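Local coordinates for cytochrome c-550-like protein (Thermosynechococcus elongatus, PDB 4LJI), which probably acts as a low-potential cytochrome c, carrying one covalently bound heme c, and can partially replace cytochrome c-550 (PsbV), at residues Q10-T15 against A125-G130; A2-Y7 against T32-T37. All blocks are in the same frame, centred on the assembly; numbering follows the deposited sequence.

Contacts 1 and 2 attach the N-terminal arm to two helices of the cytochrome c core, their centres about 12 Å apart. Contact 2 holds the arm's beginning against the first turn of helix 33-46, which leads into the heme-binding Cys47, Cys50 and His51; contact 1 lays the loop after helix 6-10 on the end of helix 111-127. Helix 6-10 bridges them: Leu12 N and Tyr7 O, 3.1 Å apart, probably hydrogen-bond, and Tyr7 OH packs 3.4 Å from Ala128 CB. Ala33 CB meets Thr15 O at 3.5 Å. Both contacts lie away from the iron ligands; the Leu12 side chain is about 14 Å from a bound heme.

Contact 1 of 2, residues Q10-T15 against A125-G130; sequences QYLKVT and AAVAPG
Val127, in the last turn of helix 111-127, pushes its CG2 methyl against two successive carbonyl oxygens of the loop, 3.5 Å from Leu12 O and 3.6 Å from Tyr11 O. CG2 sits in the crowded position between its own backbone N and carbonyl carbon, with CG1 beside the N (chi1 -51°). Ala128 CA and Pro129 CD add to the carbon surface around Tyr11 O, the former at 3.6 Å. That oxygen is buried and has no hydrogen-bond partner in the model, whereas Leu12 O accepts a bond from Arg123 NE.

On the buried side of the loop, Leu12 packs across the contact with one branch: CD2 reaches 4.1 Å from Ala128 CB and more loosely toward Val127 CG2, while the residue also touches Phe120 and Ala124 of the same helix. Pro129 CD comes obliquely to the Tyr11 ring at CD1, 4.4 Å away.

The polar link across the contact is weak. Lys13 runs out in an extended chain that carries NZ to 3.4 Å from Val127 O, at the C-terminal end of the helix, where the ammonium would probably be drawn by the partial negative charge of the helix end. The loop is thus fitted to the end of the helix and the residues after it mainly by apolar and carbonyl-to-carbon packing, with Arg123 also gripping Lys13 O and supplying firmer polar bonds nearby.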
# COMPACT_ATOMS: atom_id res chain seq x y z
N GLN A 10 -17.25 1.81 14.66
CA GLN A 10 -17.37 0.47 15.25
C GLN A 10 -16.06 -0.10 15.79
O GLN A 10 -16.05 -0.80 16.81
CB GLN A 10 -17.99 -0.50 14.23
CG GLN A 10 -18.12 -1.95 14.74
CD GLN A 10 -18.69 -2.90 13.68
OE1 GLN A 10 -19.11 -2.47 12.60
NE2 GLN A 10 -18.69 -4.20 13.99
N TYR A 11 -14.95 0.19 15.13
CA TYR A 11 -13.70 -0.43 15.51
C TYR A 11 -12.74 0.53 16.23
O TYR A 11 -11.97 0.11 17.10
CB TYR A 11 -13.06 -1.13 14.31
CG TYR A 11 -13.89 -2.33 13.88
CD1 TYR A 11 -14.35 -3.24 14.82
CD2 TYR A 11 -14.23 -2.54 12.55
CE1 TYR A 11 -15.12 -4.33 14.45
CE2 TYR A 11 -15.01 -3.64 12.17
CZ TYR A 11 -15.45 -4.53 13.13
OH TYR A 11 -16.22 -5.62 12.77
N LEU A 12 -12.79 1.81 15.88
CA LEU A 12 -12.06 2.81 16.66
C LEU A 12 -12.91 3.41 17.78
O LEU A 12 -12.40 4.18 18.60
CB LEU A 12 -11.55 3.93 15.78
CG LEU A 12 -10.48 3.60 14.72
CD1 LEU A 12 -9.90 4.84 14.09
CD2 LEU A 12 -9.35 2.72 15.24
N LYS A 13 -14.20 3.07 17.79
CA LYS A 13 -15.14 3.52 18.82
C LYS A 13 -15.09 5.03 19.04
O LYS A 13 -14.95 5.49 20.17
CB LYS A 13 -14.90 2.78 20.15
CG LYS A 13 -15.13 1.29 20.09
CD LYS A 13 -14.36 0.54 21.17
CE LYS A 13 -14.17 -0.92 20.76
NZ LYS A 13 -12.95 -1.56 21.34
N VAL A 14 -15.18 5.78 17.94
CA VAL A 14 -15.19 7.24 17.99
C VAL A 14 -16.37 7.75 17.17
O VAL A 14 -16.39 7.62 15.95
CB VAL A 14 -13.88 7.85 17.45
CG1 VAL A 14 -13.96 9.37 17.41
CG2 VAL A 14 -12.68 7.41 18.29
N THR A 15 -17.37 8.32 17.86
CA THR A 15 -18.58 8.81 17.19
C THR A 15 -18.52 10.33 17.08
O THR A 15 -18.85 10.90 16.04
CB THR A 15 -19.86 8.42 17.96
OG1 THR A 15 -20.06 7.00 17.89
CG2 THR A 15 -21.08 9.13 17.37
N ALA A 125 -4.01 1.59 17.34
CA ALA A 125 -3.12 0.86 18.25
C ALA A 125 -3.74 0.71 19.63
O ALA A 125 -3.59 -0.35 20.28
CB ALA A 125 -1.76 1.61 18.36
N ALA A 126 -4.46 1.73 20.07
CA ALA A 126 -5.06 1.65 21.39
C ALA A 126 -6.29 0.71 21.47
O ALA A 126 -6.46 -0.04 22.45
CB ALA A 126 -5.41 3.05 21.91
N VAL A 127 -7.17 0.77 20.48
CA VAL A 127 -8.49 0.14 20.61
C VAL A 127 -8.97 -0.82 19.54
O VAL A 127 -9.93 -1.55 19.76
CB VAL A 127 -9.62 1.19 20.77
CG1 VAL A 127 -9.29 2.20 21.88
CG2 VAL A 127 -9.89 1.89 19.46
N ALA A 128 -8.32 -0.81 18.39
CA ALA A 128 -8.79 -1.61 17.28
C ALA A 128 -8.44 -3.07 17.52
O ALA A 128 -7.29 -3.40 17.75
CB ALA A 128 -8.18 -1.10 16.02
N PRO A 129 -9.46 -3.96 17.50
CA PRO A 129 -9.25 -5.40 17.68
C PRO A 129 -8.23 -5.98 16.70
O PRO A 129 -8.35 -5.75 15.49
CB PRO A 129 -10.64 -5.98 17.39
CG PRO A 129 -11.57 -4.90 17.90
CD PRO A 129 -10.89 -3.61 17.47
N GLY A 130 -7.22 -6.66 17.22
CA GLY A 130 -6.24 -7.37 16.42
C GLY A 130 -5.10 -6.53 15.86
O GLY A 130 -4.11 -7.07 15.35

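Contact 2 of 2, residues A2-Y7 against T32-T37; sequences AGVDNY and TAVDLT
Thr37 OG1 is held from both segments: it accepts the backbone N-H of Asp5 at 3.0 Å, nearly straight at 166°, and donates to Ala33 O one turn back in its own helix at 2.9 Å. The hydroxyl lies beside its backbone N (chi1 -66°), which lets it fold back over the helix. Ala33 O is in turn gripped twice, since Thr37 N also bonds to it; the two donors arrive from opposite faces of the carbonyl plane. An alanine in place of Thr37 would probably leave Asp5 N without its acceptor and the arm less firmly tied to the helix.

Val4 crosses Val34 and Thr37 at about a right angle and does its packing with both methyls. Its CG2 meets Val34 CG2 at 3.6 Å, while CG1, anti to the backbone N (chi1 179°), reaches Ala33 CB at 3.8 Å. Gly3 brings its carbonyl oxygen to 3.7 Å from Val34 CG2, and Thr37 CG2 is nearly as close to it.

Asp5 stands right before helix 6-10, at the N-cap position, although its side chain makes no capping bond. It was modelled in two conformers, so the contacts of its carboxylate hold for one copy; there OD2 forms a salt bridge with Arg41 and shares a water with Thr37 O. Helix 33-46 has a capping box: Asp35 N donates to Thr32 OG1 and Thr32 N to Asp35 OD2, at 2.7 Å.

The chemistry is that of a chain end, just ahead of helix 6-10, docked on the first turn of helix 33-46, a single hydroxyl tying the arm's backbone to that helix while small aliphatic groups fill in alongside.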
# COMPACT_ATOMS: atom_id res chain seq x y z
N ALA A 2 -19.96 8.76 3.36
CA ALA A 2 -18.55 8.98 3.06
C ALA A 2 -17.91 9.95 4.05
O ALA A 2 -16.70 10.17 4.02
CB ALA A 2 -18.37 9.47 1.63
N GLY A 3 -18.73 10.52 4.93
CA GLY A 3 -18.26 11.50 5.90
C GLY A 3 -17.51 10.89 7.08
O GLY A 3 -16.39 11.29 7.40
N VAL A 4 -18.15 9.92 7.73
CA VAL A 4 -17.46 9.11 8.74
C VAL A 4 -17.52 7.65 8.32
O VAL A 4 -18.59 7.11 8.03
CB VAL A 4 -18.08 9.27 10.13
CG1 VAL A 4 -17.35 8.39 11.15
CG2 VAL A 4 -18.05 10.73 10.56
N ASP A 5 -16.37 7.00 8.28
CA ASP A 5 -16.35 5.60 7.88
C ASP A 5 -16.75 4.68 9.04
O ASP A 5 -16.46 4.96 10.20
CB ASP A 5 -15.00 5.24 7.27
CG ASP A 5 -14.82 5.83 5.87
OD1 ASP A 5 -15.52 6.81 5.53
OD2 ASP A 5 -13.97 5.31 5.11
N ASN A 6 -17.44 3.59 8.71
CA ASN A 6 -17.93 2.67 9.73
C ASN A 6 -16.81 2.12 10.60
O ASN A 6 -16.99 1.96 11.80
CB ASN A 6 -18.74 1.51 9.13
CG ASN A 6 -19.35 0.60 10.19
OD1 ASN A 6 -20.26 1.01 10.92
ND2 ASN A 6 -18.85 -0.63 10.29
N TYR A 7 -15.65 1.88 10.00
CA TYR A 7 -14.51 1.36 10.75
C TYR A 7 -14.18 2.23 11.95
O TYR A 7 -13.84 1.74 13.01
CB TYR A 7 -13.29 1.16 9.85
CG TYR A 7 -12.06 0.66 10.59
CD1 TYR A 7 -11.86 -0.69 10.80
CD2 TYR A 7 -11.12 1.55 11.11
CE1 TYR A 7 -10.76 -1.15 11.49
CE2 TYR A 7 -10.00 1.10 11.78
CZ TYR A 7 -9.83 -0.26 11.97
OH TYR A 7 -8.73 -0.73 12.64
N THR A 32 -11.79 14.56 15.69
CA THR A 32 -13.17 14.17 15.42
C THR A 32 -13.18 12.86 14.66
O THR A 32 -12.15 12.42 14.17
CB THR A 32 -13.89 15.23 14.58
OG1 THR A 32 -13.30 15.29 13.27
CG2 THR A 32 -13.84 16.60 15.27
N ALA A 33 -14.36 12.25 14.55
CA ALA A 33 -14.55 11.03 13.78
C ALA A 33 -14.22 11.24 12.30
O ALA A 33 -13.69 10.35 11.60
CB ALA A 33 -16.02 10.55 13.97
N VAL A 34 -14.51 12.44 11.80
CA VAL A 34 -14.16 12.80 10.44
C VAL A 34 -12.64 12.90 10.24
O VAL A 34 -12.11 12.41 9.25
CB VAL A 34 -14.85 14.10 10.06
CG1 VAL A 34 -14.31 14.63 8.74
CG2 VAL A 34 -16.34 13.88 10.00
N ASP A 35 -11.94 13.50 11.21
CA ASP A 35 -10.48 13.52 11.21
C ASP A 35 -9.91 12.09 11.09
O ASP A 35 -8.99 11.86 10.33
CB ASP A 35 -9.92 14.09 12.51
CG ASP A 35 -10.18 15.59 12.70
OD1 ASP A 35 -10.20 16.37 11.70
OD2 ASP A 35 -10.35 16.00 13.86
N LEU A 36 -10.40 11.16 11.91
CA LEU A 36 -9.88 9.79 11.90
C LEU A 36 -10.24 9.06 10.63
O LEU A 36 -9.47 8.23 10.15
CB LEU A 36 -10.38 9.03 13.12
CG LEU A 36 -9.93 9.60 14.47
CD1 LEU A 36 -10.82 9.09 15.58
CD2 LEU A 36 -8.49 9.22 14.74
N THR A 37 -11.41 9.38 10.06
CA THR A 37 -11.78 8.83 8.75
C THR A 37 -10.82 9.29 7.68
O THR A 37 -10.43 8.50 6.79
CB THR A 37 -13.17 9.28 8.34
OG1 THR A 37 -14.13 8.71 9.22
CG2 THR A 37 -13.50 8.89 6.90
O HOH W 1 -11.63 6.33 5.71